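Local coordinates for protein putative ADP-Ribosyltransferase Scabin (Streptomyces scabiei 87.22, PDB 5EWY) that transfers ADP-ribose to DNA, probably taking it from NAD+, and is held here with a tricyclic inhibitor in its pocket, at residues Q89-K94 with Y133-D138; Y101-Y106 with S113-T118; S105-N110 with H153-Q158. All coordinates share one frame; numbering follows the deposited sequence.

Contact 1. Residues Q89-K94 with Y133-D138. With 5TQ (4-(8-fluoranyl-6-oxidanylidene-1,3,4,5-tetrahydrobenzo[c][1,6]naphthyridin-2-yl)butanoic acid), chain B.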
loop_
_atom_site.group_PDB
_atom_site.type_symbol
_atom_site.label_atom_id
_atom_site.label_comp_id
_atom_site.label_asym_id
_atom_site.label_seq_id
_atom_site.Cartn_x
_atom_site.Cartn_y
_atom_site.Cartn_z
ATOM N N GLN A 89 1.869 -9.393 11.143
ATOM C CA GLN A 89 2.941 -9.545 10.161
ATOM C C GLN A 89 3.221 -8.299 9.349
ATOM O O GLN A 89 4.248 -8.255 8.664
ATOM C CB GLN A 89 2.551 -10.571 9.093
ATOM C CG GLN A 89 2.348 -11.939 9.534
ATOM C CD GLN A 89 1.951 -12.831 8.372
ATOM O OE1 GLN A 89 1.782 -12.389 7.224
ATOM N NE2 GLN A 89 1.800 -14.080 8.662
ATOM N N GLY A 90 2.320 -7.334 9.356
ATOM C CA GLY A 90 2.350 -6.299 8.330
ATOM C C GLY A 90 1.862 -6.885 7.013
ATOM O O GLY A 90 1.249 -7.951 6.977
ATOM N N PHE A 91 2.129 -6.159 5.931
ATOM C CA PHE A 91 1.873 -6.649 4.575
ATOM C C PHE A 91 3.181 -7.144 3.981
ATOM O O PHE A 91 4.070 -6.353 3.658
ATOM C CB PHE A 91 1.283 -5.556 3.697
ATOM C CG PHE A 91 -0.127 -5.198 4.049
ATOM C CD1 PHE A 91 -1.164 -6.065 3.767
ATOM C CD2 PHE A 91 -0.407 -3.971 4.634
ATOM C CE1 PHE A 91 -2.460 -5.736 4.086
ATOM C CE2 PHE A 91 -1.702 -3.644 4.959
ATOM C CZ PHE A 91 -2.720 -4.515 4.693
ATOM N N LEU A 92 3.285 -8.457 3.816
ATOM C CA LEU A 92 4.484 -9.018 3.211
ATOM C C LEU A 92 4.262 -9.179 1.716
ATOM O O LEU A 92 3.157 -9.526 1.289
ATOM C CB LEU A 92 4.793 -10.382 3.808
ATOM C CG LEU A 92 5.331 -10.353 5.241
ATOM C CD1 LEU A 92 5.263 -11.750 5.852
ATOM C CD2 LEU A 92 6.766 -9.815 5.278
ATOM N N PRO A 93 5.281 -8.941 0.900
ATOM C CA PRO A 93 5.146 -9.188 -0.536
ATOM C C PRO A 93 5.250 -10.670 -0.857
ATOM O O PRO A 93 5.832 -11.471 -0.115
ATOM C CB PRO A 93 6.331 -8.424 -1.130
ATOM C CG PRO A 93 7.363 -8.511 -0.077
ATOM C CD PRO A 93 6.641 -8.490 1.246
ATOM N N LYS A 94 4.685 -11.023 -2.010
ATOM C CA LYS A 94 4.623 -12.429 -2.408
ATOM C C LYS A 94 6.003 -12.999 -2.736
ATOM O O LYS A 94 6.317 -14.123 -2.326
ATOM C CB LYS A 94 3.617 -12.596 -3.550
ATOM C CG LYS A 94 2.180 -12.540 -3.050
ATOM C CD LYS A 94 1.146 -12.768 -4.131
ATOM C CE LYS A 94 -0.239 -12.828 -3.502
ATOM N NZ LYS A 94 -1.325 -13.147 -4.462
ATOM N N TYR A 133 -11.844 -6.292 3.594
ATOM C CA TYR A 133 -11.382 -5.232 4.424
ATOM C C TYR A 133 -10.736 -4.087 3.666
ATOM O O TYR A 133 -10.140 -4.275 2.677
ATOM C CB TYR A 133 -10.312 -5.821 5.351
ATOM C CG TYR A 133 -10.784 -6.959 6.233
ATOM C CD1 TYR A 133 -11.386 -6.720 7.411
ATOM C CD2 TYR A 133 -10.625 -8.254 5.850
ATOM C CE1 TYR A 133 -11.838 -7.747 8.194
ATOM C CE2 TYR A 133 -11.085 -9.264 6.626
ATOM C CZ TYR A 133 -11.673 -8.997 7.796
ATOM O OH TYR A 133 -12.119 -9.997 8.587
ATOM N N ASN A 134 -10.890 -2.901 4.224
ATOM C CA ASN A 134 -10.195 -1.706 3.749
ATOM C C ASN A 134 -9.198 -1.310 4.841
ATOM O O ASN A 134 -9.594 -0.825 5.902
ATOM C CB ASN A 134 -11.211 -0.593 3.469
ATOM C CG ASN A 134 -10.644 0.519 2.622
ATOM O OD1 ASN A 134 -9.799 0.292 1.732
ATOM N ND2 ASN A 134 -11.098 1.755 2.888
ATOM N N TYR A 135 -7.912 -1.515 4.590
ATOM C CA TYR A 135 -6.842 -1.140 5.516
ATOM C C TYR A 135 -6.381 0.289 5.280
ATOM O O TYR A 135 -6.359 0.779 4.145
ATOM C CB TYR A 135 -5.657 -2.089 5.366
ATOM C CG TYR A 135 -5.927 -3.472 5.925
ATOM C CD1 TYR A 135 -6.470 -4.476 5.140
ATOM C CD2 TYR A 135 -5.612 -3.777 7.228
ATOM C CE1 TYR A 135 -6.718 -5.740 5.660
ATOM C CE2 TYR A 135 -5.853 -5.005 7.765
ATOM C CZ TYR A 135 -6.399 -6.005 6.976
ATOM O OH TYR A 135 -6.622 -7.218 7.568
ATOM N N TYR A 136 -6.060 0.954 6.393
ATOM C CA TYR A 136 -5.616 2.339 6.453
ATOM C C TYR A 136 -4.143 2.323 6.836
ATOM O O TYR A 136 -3.762 1.661 7.803
ATOM C CB TYR A 136 -6.420 3.095 7.526
ATOM C CG TYR A 136 -7.875 3.325 7.207
ATOM C CD1 TYR A 136 -8.723 2.265 6.866
ATOM C CD2 TYR A 136 -8.407 4.581 7.196
ATOM C CE1 TYR A 136 -10.036 2.481 6.581
ATOM C CE2 TYR A 136 -9.730 4.803 6.867
ATOM C CZ TYR A 136 -10.541 3.734 6.538
ATOM O OH TYR A 136 -11.847 3.985 6.255
ATOM N N ILE A 137 -3.310 2.984 6.027
ATOM C CA ILE A 137 -1.855 2.856 6.078
ATOM C C ILE A 137 -1.241 4.244 6.212
ATOM O O ILE A 137 -1.654 5.180 5.509
ATOM C CB ILE A 137 -1.347 2.158 4.803
ATOM C CG1 ILE A 137 -1.846 0.717 4.824
ATOM C CG2 ILE A 137 0.179 2.209 4.668
ATOM C CD1 ILE A 137 -1.802 0.036 3.473
ATOM N N ASP A 138 -0.266 4.378 7.110
ATOM C CA ASP A 138 0.449 5.643 7.284
ATOM C C ASP A 138 1.928 5.275 7.243
ATOM O O ASP A 138 2.537 4.944 8.256
ATOM C CB ASP A 138 0.042 6.320 8.583
ATOM C CG ASP A 138 0.858 7.572 8.889
ATOM O OD1 ASP A 138 1.408 8.196 7.954
ATOM O OD2 ASP A 138 0.925 7.957 10.072
HETATM N N12 5TQ B . -4.583 -7.243 -5.432
HETATM C C13 5TQ B . -5.215 -7.515 -4.290
HETATM C C15 5TQ B . -4.194 -8.354 -6.359
HETATM C C17 5TQ B . -2.373 -9.794 -5.320
HETATM C C01 5TQ B . -4.736 -1.130 -4.828
HETATM C C02 5TQ B . -4.136 -0.788 -6.032
HETATM C C03 5TQ B . -3.727 -1.768 -6.930
HETATM C C04 5TQ B . -3.901 -3.108 -6.609
HETATM C C05 5TQ B . -4.526 -3.483 -5.404
HETATM C C06 5TQ B . -4.926 -2.475 -4.509
HETATM C C07 5TQ B . -5.588 -2.844 -3.264
HETATM C C08 5TQ B . -4.726 -4.867 -5.046
HETATM C C09 5TQ B . -5.365 -5.134 -3.803
HETATM N N10 5TQ B . -5.749 -4.146 -2.959
HETATM C C11 5TQ B . -4.373 -5.969 -5.837
HETATM C C14 5TQ B . -5.574 -6.524 -3.436
HETATM C C16 5TQ B . -3.832 -9.686 -5.715
HETATM C C18 5TQ B . -2.131 -9.211 -3.942
HETATM O O19 5TQ B . -5.968 -1.959 -2.453
HETATM F F20 5TQ B . -3.968 0.500 -6.332
HETATM O O21 5TQ B . -1.418 -9.849 -3.124
HETATM O O22 5TQ B . -2.641 -8.118 -3.640
#
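The ring of F91 drives its edge into one face of Y135, a T-shaped (edge-to-face) pair with the planes at 89° and the centroids 5.2 Å apart. The touching atom is F91 CZ: it stands above the Y135 ring, offset toward the rim, and comes within 3.6 Å of Y135 CG, which lies near the plane of the F91 ring. F91 CE2 also meets the end of I137, at 4.0 Å from I137 CD1, so two neighbouring ring atoms of F91, CZ and CE2, touch the alternate residues Y135 and I137 of the strand. With F91 CG anti to its carbonyl carbon (chi1 -71°), the ring reaches across a backbone gap of 10.3 Å between the CA atoms of F91 and I137. Y135 OH, at the far end of its ring, is hydrogen-bonded to R81 O, which fixes that end. Further along the loop K94 stretches out fully, bringing its CE to 3.2 Å from O21 of the inhibitor's carboxylate. V86 of helix 83-89 and V172 of strand 172-179 also pack on F91. This is an apolar core layer between a loop and the four-stranded antiparallel sheet, in the two-sheet core typical of the ADP-ribosyltransferase fold, beside the inhibitor pocket.

Contact 2. Residues Y101-Y106 with S113-T118. With 5TQ (4-(8-fluoranyl-6-oxidanylidene-1,3,4,5-tetrahydrobenzo[c][1,6]naphthyridin-2-yl)butanoic acid), chain B.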
loop_
_atom_site.group_PDB
_atom_site.type_symbol
_atom_site.label_atom_id
_atom_site.label_comp_id
_atom_site.label_asym_id
_atom_site.label_seq_id
_atom_site.Cartn_x
_atom_site.Cartn_y
_atom_site.Cartn_z
ATOM N N TYR A 101 9.712 -7.572 -10.792
ATOM C CA TYR A 101 10.144 -6.237 -10.397
ATOM C C TYR A 101 9.714 -5.159 -11.377
ATOM O O TYR A 101 9.807 -3.975 -11.046
ATOM C CB TYR A 101 11.670 -6.196 -10.234
ATOM C CG TYR A 101 12.132 -6.551 -8.843
ATOM C CD1 TYR A 101 12.188 -7.869 -8.428
ATOM C CD2 TYR A 101 12.488 -5.564 -7.936
ATOM C CE1 TYR A 101 12.609 -8.201 -7.151
ATOM C CE2 TYR A 101 12.905 -5.886 -6.659
ATOM C CZ TYR A 101 12.960 -7.206 -6.271
ATOM O OH TYR A 101 13.377 -7.548 -5.004
ATOM N N ASP A 102 9.250 -5.515 -12.574
ATOM C CA ASP A 102 8.794 -4.486 -13.501
ATOM C C ASP A 102 7.393 -4.030 -13.121
ATOM O O ASP A 102 6.455 -4.834 -13.073
ATOM C CB ASP A 102 8.815 -4.936 -14.953
ATOM C CG ASP A 102 8.440 -3.802 -15.883
ATOM O OD1 ASP A 102 9.281 -2.893 -16.074
ATOM O OD2 ASP A 102 7.301 -3.794 -16.391
ATOM N N ILE A 103 7.255 -2.731 -12.869
ATOM C CA ILE A 103 6.011 -2.206 -12.315
ATOM C C ILE A 103 4.881 -2.304 -13.325
ATOM O O ILE A 103 3.758 -2.696 -12.981
ATOM C CB ILE A 103 6.226 -0.771 -11.825
ATOM C CG1 ILE A 103 7.033 -0.806 -10.525
ATOM C CG2 ILE A 103 4.881 -0.061 -11.603
ATOM C CD1 ILE A 103 7.765 0.424 -10.272
ATOM N N GLU A 104 5.144 -1.919 -14.578
ATOM C CA GLU A 104 4.103 -1.987 -15.596
ATOM C C GLU A 104 3.598 -3.418 -15.758
ATOM O O GLU A 104 2.387 -3.650 -15.861
ATOM C CB GLU A 104 4.652 -1.450 -16.921
ATOM C CG GLU A 104 3.599 -1.028 -17.907
ATOM C CD GLU A 104 4.175 -0.570 -19.230
ATOM O OE1 GLU A 104 5.411 -0.697 -19.471
ATOM O OE2 GLU A 104 3.375 -0.081 -20.055
ATOM N N SER A 105 4.515 -4.392 -15.770
ATOM C CA SER A 105 4.119 -5.795 -15.896
ATOM C C SER A 105 3.239 -6.213 -14.727
ATOM O O SER A 105 2.203 -6.848 -14.922
ATOM C CB SER A 105 5.352 -6.704 -15.969
ATOM O OG SER A 105 6.126 -6.470 -17.126
ATOM N N TYR A 106 3.634 -5.836 -13.503
ATOM C CA TYR A 106 2.908 -6.231 -12.296
ATOM C C TYR A 106 1.503 -5.639 -12.280
ATOM O O TYR A 106 0.532 -6.320 -11.926
ATOM C CB TYR A 106 3.700 -5.748 -11.074
ATOM C CG TYR A 106 2.925 -5.719 -9.772
ATOM C CD1 TYR A 106 2.552 -6.897 -9.146
ATOM C CD2 TYR A 106 2.585 -4.514 -9.160
ATOM C CE1 TYR A 106 1.849 -6.887 -7.958
ATOM C CE2 TYR A 106 1.880 -4.495 -7.971
ATOM C CZ TYR A 106 1.515 -5.688 -7.374
ATOM O OH TYR A 106 0.811 -5.700 -6.188
ATOM N N SER A 113 5.133 -10.658 -6.977
ATOM C CA SER A 113 6.019 -9.509 -7.099
ATOM C C SER A 113 6.630 -9.160 -5.750
ATOM O O SER A 113 6.201 -9.684 -4.711
ATOM C CB SER A 113 5.225 -8.329 -7.643
ATOM O OG SER A 113 4.649 -7.583 -6.580
ATOM N N PRO A 114 7.646 -8.291 -5.739
ATOM C CA PRO A 114 8.196 -7.778 -4.478
ATOM C C PRO A 114 7.380 -6.652 -3.879
ATOM O O PRO A 114 7.800 -6.083 -2.861
ATOM C CB PRO A 114 9.569 -7.248 -4.919
ATOM C CG PRO A 114 9.321 -6.775 -6.298
ATOM C CD PRO A 114 8.406 -7.797 -6.901
ATOM N N TYR A 115 6.274 -6.284 -4.505
ATOM C CA TYR A 115 5.518 -5.092 -4.143
ATOM C C TYR A 115 4.252 -5.446 -3.375
ATOM O O TYR A 115 3.615 -6.476 -3.619
ATOM C CB TYR A 115 5.100 -4.326 -5.410
ATOM C CG TYR A 115 6.254 -3.966 -6.292
ATOM C CD1 TYR A 115 7.172 -3.000 -5.892
ATOM C CD2 TYR A 115 6.447 -4.583 -7.521
ATOM C CE1 TYR A 115 8.257 -2.676 -6.686
ATOM C CE2 TYR A 115 7.507 -4.249 -8.323
ATOM C CZ TYR A 115 8.413 -3.298 -7.901
ATOM O OH TYR A 115 9.477 -2.976 -8.696
ATOM N N VAL A 116 3.873 -4.567 -2.451
ATOM C CA VAL A 116 2.528 -4.559 -1.897
ATOM C C VAL A 116 1.817 -3.330 -2.440
ATOM O O VAL A 116 2.287 -2.202 -2.238
ATOM C CB VAL A 116 2.527 -4.570 -0.363
ATOM C CG1 VAL A 116 1.117 -4.382 0.174
ATOM C CG2 VAL A 116 3.109 -5.886 0.156
ATOM N N SER A 117 0.678 -3.543 -3.085
ATOM C CA SER A 117 -0.078 -2.458 -3.691
ATOM C C SER A 117 -0.941 -1.767 -2.658
ATOM O O SER A 117 -1.595 -2.404 -1.835
ATOM C CB SER A 117 -1.005 -2.985 -4.770
ATOM O OG SER A 117 -0.243 -3.514 -5.849
ATOM N N THR A 118 -0.961 -0.442 -2.741
ATOM C CA THR A 118 -1.840 0.418 -1.954
ATOM C C THR A 118 -2.365 1.474 -2.907
ATOM O O THR A 118 -1.927 1.585 -4.052
ATOM C CB THR A 118 -1.104 1.091 -0.781
ATOM O OG1 THR A 118 -0.206 2.094 -1.274
ATOM C CG2 THR A 118 -0.330 0.041 0.068
HETATM N N12 5TQ B . -4.583 -7.243 -5.432
HETATM C C13 5TQ B . -5.215 -7.515 -4.290
HETATM C C15 5TQ B . -4.194 -8.354 -6.359
HETATM C C17 5TQ B . -2.373 -9.794 -5.320
HETATM C C01 5TQ B . -4.736 -1.130 -4.828
HETATM C C02 5TQ B . -4.136 -0.788 -6.032
HETATM C C03 5TQ B . -3.727 -1.768 -6.930
HETATM C C04 5TQ B . -3.901 -3.108 -6.609
HETATM C C05 5TQ B . -4.526 -3.483 -5.404
HETATM C C06 5TQ B . -4.926 -2.475 -4.509
HETATM C C07 5TQ B . -5.588 -2.844 -3.264
HETATM C C08 5TQ B . -4.726 -4.867 -5.046
HETATM C C09 5TQ B . -5.365 -5.134 -3.803
HETATM N N10 5TQ B . -5.749 -4.146 -2.959
HETATM C C11 5TQ B . -4.373 -5.969 -5.837
HETATM C C14 5TQ B . -5.574 -6.524 -3.436
HETATM C C16 5TQ B . -3.832 -9.686 -5.715
HETATM C C18 5TQ B . -2.131 -9.211 -3.942
HETATM O O19 5TQ B . -5.968 -1.959 -2.453
HETATM F F20 5TQ B . -3.968 0.500 -6.332
HETATM O O21 5TQ B . -1.418 -9.849 -3.124
HETATM O O22 5TQ B . -2.641 -8.118 -3.640
HETATM O O HOH W 1 -0.034 -6.331 -3.643
#
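The loop leading into helix 103-108 runs past the start of strand 115-119, and the backbones come nearest at Y101 and S113, whose CA atoms are 6.2 Å apart. D102 is the N-cap of the helix: its OD2 accepts from S105 N. The strand opens from an ST turn, in which S113 OG accepts from Y115 N at 2.9 Å, and then carries S117, T118 and T119, a run consistent with the Ser-Thr-Ser/Thr motif of ADP-ribosyltransferases. Three tyrosines do most of the joining. P114 CG sits over the centre of one Y101 face, 3.5 Å from the ring centroid and only 3° off its normal, a clear CH-pi contact. Y115 reaches back the other way and gives its OH proton to Y101 O at 2.6 Å; the donor lies 27° out of the carbonyl plane, and I103 CG1 packs beside it, so the hydroxyl of this buried tyrosine is tied to the backbone just before the helix. Y106 CG is anti to the backbone N (chi1 163°), which sends the ring across to the strand. S113 OG and Y115 CB lie over the same face of the ring, the former 3.2 Å from Y106 CE1, while the Y106 and Y115 rings meet obliquely. At the ring's outer edge Y106 OH forms a very short hydrogen bond of 2.5 Å to S117 OG, which is also bonded to E160 OE2; Y106 is thus a second-shell group behind a pocket serine. S117 CB itself lies 3.4 Å from C04 of the inhibitor. A water completes the link: it accepts from S117 N and is hydrogen-bonded to Y106 OH. The same water O donates to O22 of the inhibitor, 3.2 Å away.

Contact 3. Residues S105-N110 with H153-Q158. With 5TQ (4-(8-fluoranyl-6-oxidanylidene-1,3,4,5-tetrahydrobenzo[c][1,6]naphthyridin-2-yl)butanoic acid), chain B.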
loop_
_atom_site.group_PDB
_atom_site.type_symbol
_atom_site.label_atom_id
_atom_site.label_comp_id
_atom_site.label_asym_id
_atom_site.label_seq_id
_atom_site.Cartn_x
_atom_site.Cartn_y
_atom_site.Cartn_z
ATOM N N SER A 105 4.515 -4.392 -15.770
ATOM C CA SER A 105 4.119 -5.795 -15.896
ATOM C C SER A 105 3.239 -6.213 -14.727
ATOM O O SER A 105 2.203 -6.848 -14.922
ATOM C CB SER A 105 5.352 -6.704 -15.969
ATOM O OG SER A 105 6.126 -6.470 -17.126
ATOM N N TYR A 106 3.634 -5.836 -13.503
ATOM C CA TYR A 106 2.908 -6.231 -12.296
ATOM C C TYR A 106 1.503 -5.639 -12.280
ATOM O O TYR A 106 0.532 -6.320 -11.926
ATOM C CB TYR A 106 3.700 -5.748 -11.074
ATOM C CG TYR A 106 2.925 -5.719 -9.772
ATOM C CD1 TYR A 106 2.552 -6.897 -9.146
ATOM C CD2 TYR A 106 2.585 -4.514 -9.160
ATOM C CE1 TYR A 106 1.849 -6.887 -7.958
ATOM C CE2 TYR A 106 1.880 -4.495 -7.971
ATOM C CZ TYR A 106 1.515 -5.688 -7.374
ATOM O OH TYR A 106 0.811 -5.700 -6.188
ATOM N N VAL A 107 1.376 -4.383 -12.703
ATOM C CA VAL A 107 0.083 -3.703 -12.731
ATOM C C VAL A 107 -0.845 -4.315 -13.772
ATOM O O VAL A 107 -2.062 -4.430 -13.554
ATOM C CB VAL A 107 0.312 -2.206 -13.002
ATOM C CG1 VAL A 107 -1.001 -1.498 -13.405
ATOM C CG2 VAL A 107 0.945 -1.551 -11.777
ATOM N N LEU A 108 -0.308 -4.663 -14.938
ATOM C CA LEU A 108 -1.149 -5.128 -16.029
ATOM C C LEU A 108 -1.525 -6.594 -15.870
ATOM O O LEU A 108 -2.649 -6.985 -16.198
ATOM C CB LEU A 108 -0.428 -4.939 -17.367
ATOM C CG LEU A 108 -1.335 -5.154 -18.578
ATOM C CD1 LEU A 108 -2.324 -4.015 -18.702
ATOM C CD2 LEU A 108 -0.522 -5.296 -19.856
ATOM N N VAL A 109 -0.600 -7.415 -15.384
ATOM C CA VAL A 109 -0.752 -8.867 -15.352
ATOM C C VAL A 109 -0.430 -9.316 -13.941
ATOM O O VAL A 109 0.741 -9.326 -13.542
ATOM C CB VAL A 109 0.176 -9.564 -16.358
ATOM C CG1 VAL A 109 0.095 -11.076 -16.197
ATOM C CG2 VAL A 109 -0.188 -9.161 -17.768
ATOM N N ASN A 110 -1.461 -9.688 -13.184
ATOM C CA ASN A 110 -1.258 -10.124 -11.809
ATOM C C ASN A 110 -0.246 -11.259 -11.781
ATOM O O ASN A 110 -0.402 -12.267 -12.479
ATOM C CB ASN A 110 -2.592 -10.570 -11.202
ATOM C CG ASN A 110 -2.498 -10.846 -9.711
ATOM O OD1 ASN A 110 -1.542 -10.438 -9.048
ATOM N ND2 ASN A 110 -3.498 -11.534 -9.173
ATOM N N HIS A 153 -2.220 4.368 -18.626
ATOM C CA HIS A 153 -2.380 2.928 -18.712
ATOM C C HIS A 153 -3.748 2.513 -18.181
ATOM O O HIS A 153 -4.475 3.293 -17.550
ATOM C CB HIS A 153 -1.260 2.222 -17.948
ATOM C CG HIS A 153 -1.261 2.505 -16.482
ATOM N ND1 HIS A 153 -1.891 1.698 -15.559
ATOM C CD2 HIS A 153 -0.724 3.532 -15.780
ATOM C CE1 HIS A 153 -1.727 2.205 -14.350
ATOM N NE2 HIS A 153 -1.013 3.312 -14.458
ATOM N N LYS A 154 -4.093 1.253 -18.461
ATOM C CA LYS A 154 -5.443 0.757 -18.229
ATOM C C LYS A 154 -5.903 0.991 -16.798
ATOM O O LYS A 154 -7.087 1.242 -16.554
ATOM C CB LYS A 154 -5.480 -0.736 -18.551
ATOM C CG LYS A 154 -6.843 -1.363 -18.416
ATOM C CD LYS A 154 -6.965 -2.633 -19.254
ATOM C CE LYS A 154 -5.941 -3.692 -18.858
ATOM N NZ LYS A 154 -6.012 -4.910 -19.732
ATOM N N TRP A 155 -4.994 0.861 -15.838
ATOM C CA TRP A 155 -5.344 0.880 -14.422
ATOM C C TRP A 155 -4.945 2.179 -13.732
ATOM O O TRP A 155 -4.812 2.218 -12.499
ATOM C CB TRP A 155 -4.723 -0.335 -13.736
ATOM C CG TRP A 155 -5.327 -1.594 -14.269
ATOM C CD1 TRP A 155 -4.710 -2.553 -14.991
ATOM C CD2 TRP A 155 -6.696 -1.988 -14.150
ATOM N NE1 TRP A 155 -5.610 -3.549 -15.335
ATOM C CE2 TRP A 155 -6.833 -3.227 -14.805
ATOM C CE3 TRP A 155 -7.815 -1.425 -13.522
ATOM C CZ2 TRP A 155 -8.049 -3.898 -14.878
ATOM C CZ3 TRP A 155 -9.021 -2.099 -13.587
ATOM C CH2 TRP A 155 -9.128 -3.323 -14.262
ATOM N N ALA A 156 -4.802 3.261 -14.496
ATOM C CA ALA A 156 -4.373 4.512 -13.881
ATOM C C ALA A 156 -5.374 4.996 -12.850
ATOM O O ALA A 156 -4.983 5.693 -11.907
ATOM C CB ALA A 156 -4.172 5.584 -14.950
ATOM N N ASP A 157 -6.655 4.638 -13.003
ATOM C CA ASP A 157 -7.627 5.142 -12.038
ATOM C C ASP A 157 -7.524 4.449 -10.688
ATOM O O ASP A 157 -8.225 4.860 -9.757
ATOM C CB ASP A 157 -9.059 5.061 -12.586
ATOM C CG ASP A 157 -9.391 6.199 -13.548
ATOM O OD1 ASP A 157 -8.728 7.260 -13.502
ATOM O OD2 ASP A 157 -10.335 6.033 -14.348
ATOM N N GLN A 158 -6.614 3.493 -10.523
ATOM C CA GLN A 158 -6.369 2.925 -9.212
ATOM C C GLN A 158 -5.445 3.786 -8.357
ATOM O O GLN A 158 -5.293 3.504 -7.161
ATOM C CB GLN A 158 -5.719 1.553 -9.328
ATOM C CG GLN A 158 -6.525 0.493 -10.018
ATOM C CD GLN A 158 -5.825 -0.850 -9.897
ATOM O OE1 GLN A 158 -4.638 -1.006 -10.285
ATOM N NE2 GLN A 158 -6.528 -1.815 -9.340
HETATM N N12 5TQ B . -4.583 -7.243 -5.432
HETATM C C13 5TQ B . -5.215 -7.515 -4.290
HETATM C C15 5TQ B . -4.194 -8.354 -6.359
HETATM C C17 5TQ B . -2.373 -9.794 -5.320
HETATM C C01 5TQ B . -4.736 -1.130 -4.828
HETATM C C02 5TQ B . -4.136 -0.788 -6.032
HETATM C C03 5TQ B . -3.727 -1.768 -6.930
HETATM C C04 5TQ B . -3.901 -3.108 -6.609
HETATM C C05 5TQ B . -4.526 -3.483 -5.404
HETATM C C06 5TQ B . -4.926 -2.475 -4.509
HETATM C C07 5TQ B . -5.588 -2.844 -3.264
HETATM C C08 5TQ B . -4.726 -4.867 -5.046
HETATM C C09 5TQ B . -5.365 -5.134 -3.803
HETATM N N10 5TQ B . -5.749 -4.146 -2.959
HETATM C C11 5TQ B . -4.373 -5.969 -5.837
HETATM C C14 5TQ B . -5.574 -6.524 -3.436
HETATM C C16 5TQ B . -3.832 -9.686 -5.715
HETATM C C18 5TQ B . -2.131 -9.211 -3.942
HETATM O O19 5TQ B . -5.968 -1.959 -2.453
HETATM F F20 5TQ B . -3.968 0.500 -6.332
HETATM O O21 5TQ B . -1.418 -9.849 -3.124
HETATM O O22 5TQ B . -2.641 -8.118 -3.640
#
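V107 puts one methyl, CG1, over the turn opposite, where it lies 3.9 Å from H153 CE1 and 3.9 Å from W155 CB. The branch gets there because CG1 is anti to the backbone N (chi1 165°). The V107 and H153 side chains run at about a right angle, CG1 approaching the imidazole obliquely, while V107 and W155 pass each other in opposite directions. The indole also leans on the helix backbone, with W155 CD1 3.5 Å from V107 O, a contact without a hydrogen bond. One residue on, L108 CD1 meets the aliphatic part of K154 at 3.6 Å from its CE; a bend in the lysine chain (chi3 59°) goes with CE and NZ lying beside that methyl. The opposing segment is a type I turn closed by A156 N to H153 O, and A156 N lies over one face of the H153 ring. H153 NE2 is hydrogen-bonded to N146 OD1, which holds the imidazole to helix 145-149. Beyond the turn, Q158 faces the inhibitor: its backbone O is 3.4 Å from F20, and its side-chain amide lies near C03. Q158 and E160 fit the Gln-X-Glu pattern of the family, so this is probably the ADP-ribosylating turn-turn loop. The contact lies at the surface, with helix 103-108 against the loop between helix 145-149 and strand 160-164, and V107 also touching V145 and E160.

From the N terminus, the chain leaves helix 83-89 and contact 1 closes the first long loop, from F91, just after the helix, to strand 133-137. Nested within it, contact 2 closes a short excursion from the loop before helix 103-108 to strand 115-119. Contact 3 starts from that same helix, sharing S105 and Y106 with contact 2, and runs to the turn before strand 160-164, so it crosses contact 1. Contacts 1 and 2 touch directly, P93 CB lying 3.3 Å from P114 O and I137 CD1 3.7 Å from T118 CG2. Together the three link the four-stranded sheet, helix 103-108, the three-stranded sheet and the turn beside the inhibitor, which all three reach.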